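Local coordinates for protein galectin (Xenopus laevis, PDB 3WUD) that binds beta-galactosides such as lactose as a skin proto-type galectin built on a beta-sandwich, and probably laminin, at residues A30-I35 and H47-F52. Numbering follows the deposited sequence.
With GAL (beta-D-galactopyranose), chain B; GLC (alpha-D-glucopyranose), chain C.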
# COMPACT_ATOMS: atom_id res chain seq x y z
N ALA A 30 6.53 -21.52 -0.17
CA ALA A 30 7.26 -20.48 -0.91
C ALA A 30 8.68 -20.95 -1.23
O ALA A 30 9.40 -21.39 -0.35
CB ALA A 30 7.30 -19.21 -0.05
N LYS A 31 9.07 -20.82 -2.49
CA LYS A 31 10.46 -21.07 -2.88
C LYS A 31 11.27 -19.81 -2.76
O LYS A 31 12.46 -19.90 -2.54
CB LYS A 31 10.53 -21.60 -4.29
CG LYS A 31 10.03 -23.04 -4.40
CD LYS A 31 9.34 -23.13 -5.73
CE LYS A 31 10.25 -23.76 -6.76
NZ LYS A 31 10.06 -25.27 -6.71
N SER A 32 10.61 -18.63 -2.91
CA SER A 32 11.26 -17.31 -2.72
C SER A 32 10.14 -16.23 -2.66
O SER A 32 8.96 -16.52 -2.96
CB SER A 32 12.21 -16.97 -3.90
OG SER A 32 11.48 -16.90 -5.07
N PHE A 33 10.46 -15.06 -2.26
CA PHE A 33 9.55 -13.91 -2.43
C PHE A 33 10.42 -12.65 -2.72
O PHE A 33 11.65 -12.68 -2.50
CB PHE A 33 8.65 -13.72 -1.18
CG PHE A 33 9.38 -13.31 0.08
CD1 PHE A 33 9.45 -11.97 0.46
CD2 PHE A 33 9.91 -14.26 0.96
CE1 PHE A 33 10.09 -11.58 1.61
CE2 PHE A 33 10.54 -13.88 2.14
CZ PHE A 33 10.63 -12.55 2.46
N ALA A 34 9.82 -11.59 -3.28
CA ALA A 34 10.65 -10.42 -3.63
C ALA A 34 9.85 -9.20 -3.26
O ALA A 34 8.61 -9.19 -3.44
CB ALA A 34 11.01 -10.42 -5.13
N ILE A 35 10.55 -8.20 -2.74
CA ILE A 35 9.99 -6.87 -2.56
C ILE A 35 10.93 -5.90 -3.33
O ILE A 35 12.16 -5.91 -3.17
CB ILE A 35 10.02 -6.48 -1.09
CG1 ILE A 35 9.19 -7.45 -0.25
CG2 ILE A 35 9.61 -4.99 -0.91
CD1 ILE A 35 9.66 -7.50 1.14
N HIS A 47 15.82 -4.73 -5.40
CA HIS A 47 15.10 -5.95 -5.56
C HIS A 47 15.65 -6.80 -4.44
O HIS A 47 16.86 -7.12 -4.44
CB HIS A 47 15.38 -6.57 -6.93
CG HIS A 47 14.92 -8.00 -7.09
ND1 HIS A 47 13.61 -8.35 -7.28
CD2 HIS A 47 15.64 -9.14 -7.17
CE1 HIS A 47 13.54 -9.67 -7.49
NE2 HIS A 47 14.76 -10.14 -7.47
N PHE A 48 14.80 -7.07 -3.46
CA PHE A 48 15.11 -7.76 -2.22
C PHE A 48 14.46 -9.14 -2.29
O PHE A 48 13.23 -9.25 -2.33
CB PHE A 48 14.51 -6.97 -1.07
CG PHE A 48 14.66 -7.62 0.26
CD1 PHE A 48 15.85 -7.49 0.97
CD2 PHE A 48 13.62 -8.35 0.82
CE1 PHE A 48 16.00 -8.07 2.22
CE2 PHE A 48 13.76 -8.98 2.07
CZ PHE A 48 14.97 -8.84 2.74
N ASN A 49 15.26 -10.18 -2.50
CA ASN A 49 14.76 -11.49 -2.85
C ASN A 49 15.29 -12.70 -1.97
O ASN A 49 16.25 -13.36 -2.34
CB ASN A 49 15.16 -11.74 -4.32
CG ASN A 49 14.58 -13.01 -4.94
OD1 ASN A 49 15.19 -13.55 -5.84
ND2 ASN A 49 13.42 -13.46 -4.50
N PRO A 50 14.62 -12.94 -0.80
CA PRO A 50 14.93 -14.06 0.04
C PRO A 50 14.53 -15.30 -0.74
O PRO A 50 13.48 -15.36 -1.30
CB PRO A 50 14.04 -13.83 1.28
CG PRO A 50 13.92 -12.35 1.34
CD PRO A 50 13.65 -12.06 -0.13
N ARG A 51 15.44 -16.25 -0.80
CA ARG A 51 15.31 -17.43 -1.53
C ARG A 51 15.47 -18.63 -0.57
O ARG A 51 16.58 -18.83 0.01
CB ARG A 51 16.41 -17.55 -2.58
CG ARG A 51 16.31 -16.45 -3.63
CD ARG A 51 17.32 -16.61 -4.76
NE ARG A 51 17.14 -15.56 -5.78
CZ ARG A 51 18.00 -15.36 -6.80
NH1 ARG A 51 19.03 -16.16 -6.95
NH2 ARG A 51 17.77 -14.40 -7.70
N PHE A 52 14.39 -19.39 -0.46
CA PHE A 52 14.37 -20.66 0.29
C PHE A 52 15.00 -21.76 -0.54
O PHE A 52 15.89 -22.46 -0.06
CB PHE A 52 12.93 -21.06 0.62
CG PHE A 52 12.25 -20.14 1.58
CD1 PHE A 52 12.51 -20.21 2.92
CD2 PHE A 52 11.34 -19.20 1.11
CE1 PHE A 52 11.95 -19.31 3.83
CE2 PHE A 52 10.74 -18.31 2.01
CZ PHE A 52 11.05 -18.36 3.35
C1 GAL B . 17.61 -13.84 -11.28
C2 GAL B . 16.11 -14.03 -11.06
C3 GAL B . 15.33 -12.72 -10.99
C4 GAL B . 16.05 -11.78 -10.02
C5 GAL B . 17.54 -11.69 -10.38
C6 GAL B . 18.38 -10.81 -9.49
O2 GAL B . 15.57 -14.78 -12.14
O3 GAL B . 13.98 -13.00 -10.67
O4 GAL B . 15.91 -12.27 -8.67
O5 GAL B . 18.20 -12.97 -10.34
O6 GAL B . 19.74 -10.74 -9.86
C1 GLC C . 22.20 -16.06 -12.24
C2 GLC C . 21.81 -16.04 -10.78
C3 GLC C . 20.37 -15.75 -10.46
C4 GLC C . 19.62 -14.98 -11.57
C5 GLC C . 19.86 -15.55 -12.97
C6 GLC C . 19.44 -14.60 -14.04
O1 GLC C . 23.19 -17.01 -12.55
O2 GLC C . 22.31 -17.08 -9.96
O3 GLC C . 20.39 -15.08 -9.19
O4 GLC C . 18.29 -15.13 -11.24
O5 GLC C . 21.21 -15.81 -13.22
O6 GLC C . 19.68 -15.30 -15.26
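Phe-33 O receives Asn-49 ND2 at 2.8 Å, the donor standing well above the carbonyl plane, and the CA-H of Asn-49 also points at this oxygen. Pro-50 N, lacking a hydrogen, cannot supply the backbone bond here, and the amide of Asn-49 takes over. CG anti to the backbone N (chi1 -173°) carries that amide to the Phe-33 carbonyl, and its rotation there leaves OD1 to Arg-51 NE, 2.8 Å away. Arg-51, extended from CG to NE and salt-bridged to Asp-57, gives NH1 and NH2 to glucose O3, and NH2 to galactose O4 as well. His-47 NE2 is hydrogen-bonded to galactose O4 at 2.7 Å, while its CE1 touches Ala-34 CB, 3.5 Å away. Phe-33 N still bonds to Pro-50 O at 3.2 Å, and beyond it Ser-32 and Arg-51 are bridged; Ile-35 and Phe-48 form an antiparallel hydrogen-bonded pair. On the core side, Pro-50 CD sits over the centre of the Phe-33 ring, a CH-pi contact, and Phe-52 CE2 comes to that ring's edge. Ile-35 and Phe-48 lie side by side, packing on Phe-92 of the other sheet. The hairpin thus has a sugar-binding face and a core face, and Phe-33 O, as second shell, probably helps orient Asn-49 and through it Arg-51.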